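Local structure of Tas1 (Pseudomonas aeruginosa, 6OX6) at residues A258-A261 / E262-V266; M352-K355 / A356-G360. The protein pyrophosphorylates adenosine nucleotides to make (p)ppApp, depleting ADP and ATP in competitor cells that receive it through type VI secretion. All coordinates share one frame; numbering follows the deposited sequence.

In the fold
Both contacts are local and lie on the same side of the chain's centre, their own centres about 9 Å apart. Interaction 1 comes first along the chain, on the first turns of helix 256-273; interaction 2 follows some 90 residues later, at the tip of the hairpin of strands 347-353 and 359-365, which pair inside the five-stranded mixed sheet. The helix lies against this tip: Glu262 OE2 is 2.9 Å from Lys355 N, a probable hydrogen bond, and Ala259 CB packs 3.5 Å from Ile358 CG1. An early helix is thus tied to a hairpin far along the sequence, within an alpha/beta core consistent with the fold of (p)ppGpp synthetases.

Interaction 1: A258-A261 / E262-V266; sequences AAKA and EIDAV
Four successive i+4 to i backbone bonds join Ala258-Ala261 to Glu262-Val266: the N-H groups of Glu262, Ile263, Asp264 and Ala265 reach the carbonyl oxygens of Ala258, Ala259, Lys260 and Ala261, the shortest being Asp264 N to Lys260 O at 2.7 Å. The bond from Ile263 N to Ala259 O is nearly straight, with 171° at the hydrogen. On the flank facing strand 277-280, Lys260 and Asp264 carry opposite charges one turn apart. The Lys260 chain leaves with CG opposite the backbone N (chi1 -177°), and only its last torsion turns NZ in toward Asp264 OD2; the pair is a salt bridge, but the two atoms are modelled too close together for their exact placing to be trusted. The other carboxylate oxygen, OD1, takes a hydrogen bond from Asn310. This is a helix laid over a beta sheet, and the part turned to strands 308-313 and 359-365 is largely apolar, the bond to Asn310 apart: Ala259 and Ile263 both meet Ala308, while Ile263 also touches Ile362. With chi1 at 58°, Ile263 folds CG1 back over its own helix, 3.3 Å from Ala259 O and 3.4 Å from Lys260 O. Glu262 keeps its CB 3.5 Å from Ala258 O and then runs on extended, its OE2 accepting a hydrogen bond from the backbone N-H of Lys355 at the hairpin tip.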
loop_
_atom_site.group_PDB
_atom_site.type_symbol
_atom_site.label_atom_id
_atom_site.label_comp_id
_atom_site.label_asym_id
_atom_site.label_seq_id
_atom_site.Cartn_x
_atom_site.Cartn_y
_atom_site.Cartn_z
ATOM N N ALA A 258 9.217 11.316 16.396
ATOM C CA ALA A 258 10.272 12.016 15.670
ATOM C C ALA A 258 10.215 11.713 14.175
ATOM O O ALA A 258 10.515 12.583 13.347
ATOM C CB ALA A 258 11.643 11.639 16.225
ATOM N N ALA A 259 9.865 10.478 13.802
ATOM C CA ALA A 259 9.721 10.195 12.376
ATOM C C ALA A 259 8.557 10.985 11.793
ATOM O O ALA A 259 8.662 11.542 10.690
ATOM C CB ALA A 259 9.548 8.699 12.148
ATOM N N LYS A 260 7.473 11.120 12.565
ATOM C CA LYS A 260 6.328 11.897 12.103
ATOM C C LYS A 260 6.733 13.333 11.810
ATOM O O LYS A 260 6.503 13.846 10.707
ATOM C CB LYS A 260 5.208 11.848 13.140
ATOM C CG LYS A 260 3.942 12.565 12.698
ATOM C CD LYS A 260 3.125 13.015 13.885
ATOM C CE LYS A 260 1.737 13.462 13.470
ATOM N NZ LYS A 260 1.721 14.459 12.355
ATOM N N ALA A 261 7.379 13.991 12.783
ATOM C CA ALA A 261 7.828 15.361 12.577
ATOM C C ALA A 261 8.682 15.463 11.328
ATOM O O ALA A 261 8.522 16.387 10.525
ATOM C CB ALA A 261 8.612 15.854 13.802
ATOM N N GLU A 262 9.579 14.498 11.131
ATOM C CA GLU A 262 10.453 14.537 9.970
ATOM C C GLU A 262 9.669 14.396 8.665
ATOM O O GLU A 262 9.831 15.207 7.746
ATOM C CB GLU A 262 11.511 13.448 10.101
ATOM C CG GLU A 262 12.637 13.567 9.115
ATOM C CD GLU A 262 13.815 12.687 9.492
ATOM O OE1 GLU A 262 13.911 12.280 10.678
ATOM O OE2 GLU A 262 14.627 12.391 8.594
ATOM N N ILE A 263 8.814 13.370 8.551
ATOM C CA ILE A 263 8.112 13.223 7.278
ATOM C C ILE A 263 7.082 14.338 7.096
ATOM O O ILE A 263 6.822 14.772 5.962
ATOM C CB ILE A 263 7.471 11.825 7.115
ATOM C CG1 ILE A 263 6.472 11.500 8.240
ATOM C CG2 ILE A 263 8.563 10.727 6.965
ATOM C CD1 ILE A 263 5.652 10.222 7.930
ATOM N N ASP A 264 6.491 14.836 8.195
ATOM C CA ASP A 264 5.553 15.954 8.077
ATOM C C ASP A 264 6.245 17.235 7.623
ATOM O O ASP A 264 5.657 18.023 6.872
ATOM C CB ASP A 264 4.827 16.200 9.398
ATOM C CG ASP A 264 3.689 15.215 9.646
ATOM O OD1 ASP A 264 3.417 14.344 8.776
ATOM O OD2 ASP A 264 3.051 15.328 10.725
ATOM N N ALA A 265 7.491 17.459 8.045
ATOM C CA ALA A 265 8.210 18.642 7.586
ATOM C C ALA A 265 8.465 18.580 6.080
ATOM O O ALA A 265 8.185 19.542 5.352
ATOM C CB ALA A 265 9.518 18.805 8.369
ATOM N N VAL A 266 8.965 17.441 5.581
ATOM C CA VAL A 266 9.225 17.342 4.145
ATOM C C VAL A 266 7.916 17.329 3.357
ATOM O O VAL A 266 7.821 17.919 2.273
ATOM C CB VAL A 266 10.103 16.114 3.840
ATOM C CG1 VAL A 266 9.571 14.904 4.543
ATOM C CG2 VAL A 266 10.154 15.832 2.340
#

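Interaction 2: M352-K355 / A356-G360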
loop_
_atom_site.group_PDB
_atom_site.type_symbol
_atom_site.label_atom_id
_atom_site.label_comp_id
_atom_site.label_asym_id
_atom_site.label_seq_id
_atom_site.Cartn_x
_atom_site.Cartn_y
_atom_site.Cartn_z
HETATM N N MSE A 352 10.113 6.487 3.579
HETATM C CA MSE A 352 11.304 7.249 3.878
HETATM C C MSE A 352 11.958 6.781 5.139
HETATM O O MSE A 352 11.279 6.655 6.173
HETATM C CB MSE A 352 10.927 8.701 4.122
HETATM C CG MSE A 352 10.642 9.444 2.830
HETATM SE SE MSE A 352 11.808 11.024 2.727
HETATM C CE MSE A 352 13.487 10.099 3.165
ATOM N N ASN A 353 13.253 6.494 5.083
ATOM C CA ASN A 353 13.985 6.127 6.292
ATOM C C ASN A 353 14.413 7.415 6.990
ATOM O O ASN A 353 15.306 8.121 6.514
ATOM C CB ASN A 353 15.186 5.246 5.966
ATOM C CG ASN A 353 14.792 3.820 5.599
ATOM O OD1 ASN A 353 13.700 3.368 5.941
ATOM N ND2 ASN A 353 15.690 3.096 4.921
ATOM N N THR A 354 13.774 7.736 8.107
ATOM C CA THR A 354 13.999 9.022 8.746
ATOM C C THR A 354 15.178 8.959 9.700
ATOM O O THR A 354 15.577 7.890 10.167
ATOM C CB THR A 354 12.782 9.457 9.540
ATOM O OG1 THR A 354 12.511 8.464 10.536
ATOM C CG2 THR A 354 11.575 9.565 8.622
ATOM N N LYS A 355 15.687 10.148 10.038
ATOM C CA LYS A 355 16.811 10.280 10.959
ATOM C C LYS A 355 16.561 9.593 12.291
ATOM O O LYS A 355 17.522 9.186 12.956
ATOM C CB LYS A 355 17.121 11.760 11.181
ATOM C CG LYS A 355 17.795 12.404 9.986
ATOM C CD LYS A 355 18.422 13.750 10.330
ATOM C CE LYS A 355 17.789 14.892 9.533
ATOM N NZ LYS A 355 16.409 15.232 10.027
ATOM N N ALA A 356 15.299 9.429 12.688
ATOM C CA ALA A 356 14.998 8.760 13.947
ATOM C C ALA A 356 15.197 7.251 13.888
ATOM O O ALA A 356 15.063 6.588 14.926
ATOM C CB ALA A 356 13.566 9.067 14.375
ATOM N N GLY A 357 15.490 6.692 12.710
ATOM C CA GLY A 357 15.797 5.285 12.586
ATOM C C GLY A 357 14.625 4.383 12.284
ATOM O O GLY A 357 14.741 3.161 12.460
ATOM N N ILE A 358 13.490 4.937 11.870
ATOM C CA ILE A 358 12.358 4.123 11.429
ATOM C C ILE A 358 11.800 4.725 10.151
ATOM O O ILE A 358 12.037 5.904 9.834
ATOM C CB ILE A 358 11.252 4.027 12.506
ATOM C CG1 ILE A 358 10.604 5.386 12.717
ATOM C CG2 ILE A 358 11.774 3.368 13.784
ATOM C CD1 ILE A 358 9.137 5.275 12.993
ATOM N N PRO A 359 11.065 3.935 9.383
ATOM C CA PRO A 359 10.513 4.445 8.125
ATOM C C PRO A 359 9.273 5.303 8.338
ATOM O O PRO A 359 8.491 5.115 9.275
ATOM C CB PRO A 359 10.188 3.169 7.328
ATOM C CG PRO A 359 11.011 2.086 7.972
ATOM C CD PRO A 359 11.065 2.470 9.443
ATOM N N GLY A 360 9.133 6.301 7.475
ATOM C CA GLY A 360 7.908 7.066 7.374
ATOM C C GLY A 360 7.274 6.807 6.021
ATOM O O GLY A 360 7.971 6.542 5.043
#
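Met352, modelled as selenomethionine, and Gly360 form an antiparallel hydrogen-bonded pair, their backbones exchanging two short bonds: Met352 N to Gly360 O at 2.6 Å and Gly360 N to Met352 O at 2.5 Å. Beyond the non-hydrogen-bonded pair Asn353 and Pro359, Thr354 N donates to Ile358 O, and Gly357 N returns to Thr354 O at 2.8 Å. These last two bonds mark a type I turn, Thr354 to Gly357, followed by a G1 beta bulge, the classic 3:5 hairpin. Gly357 takes up its left-handed backbone (phi 92°), where a side chain would press on the preceding carbonyl oxygen.

Of the hydrogen bonds between the two segments, one comes from a side chain, that of Thr354. Its OG1 sits between the backbone N and the carbonyl carbon (chi1 59°), which turns the hydroxyl across the loop to donate to Ile358 O at 2.7 Å.

The remaining contacts are softer. Pro359 CA points a hydrogen at Met352 O over 3.0 Å, and on the same face of the sheet as the proline ring Asn353 OD1 lies 3.6 Å from Pro359 CG. Ala356 CB meets Thr354 OG1 at 4.0 Å, while Thr354 also packs on Ile263 of helix 256-273.

Ile358 O is therefore gripped by both the N-H and the hydroxyl of one residue. That double hold fixes the rotation of the buried Thr354 and ties Ile358, the residue after the bulge glycine and just before strand 359-365, to the first residue of the turn, while Pro359, at a position where the pairing asks for no N-H, costs the hairpin no bond.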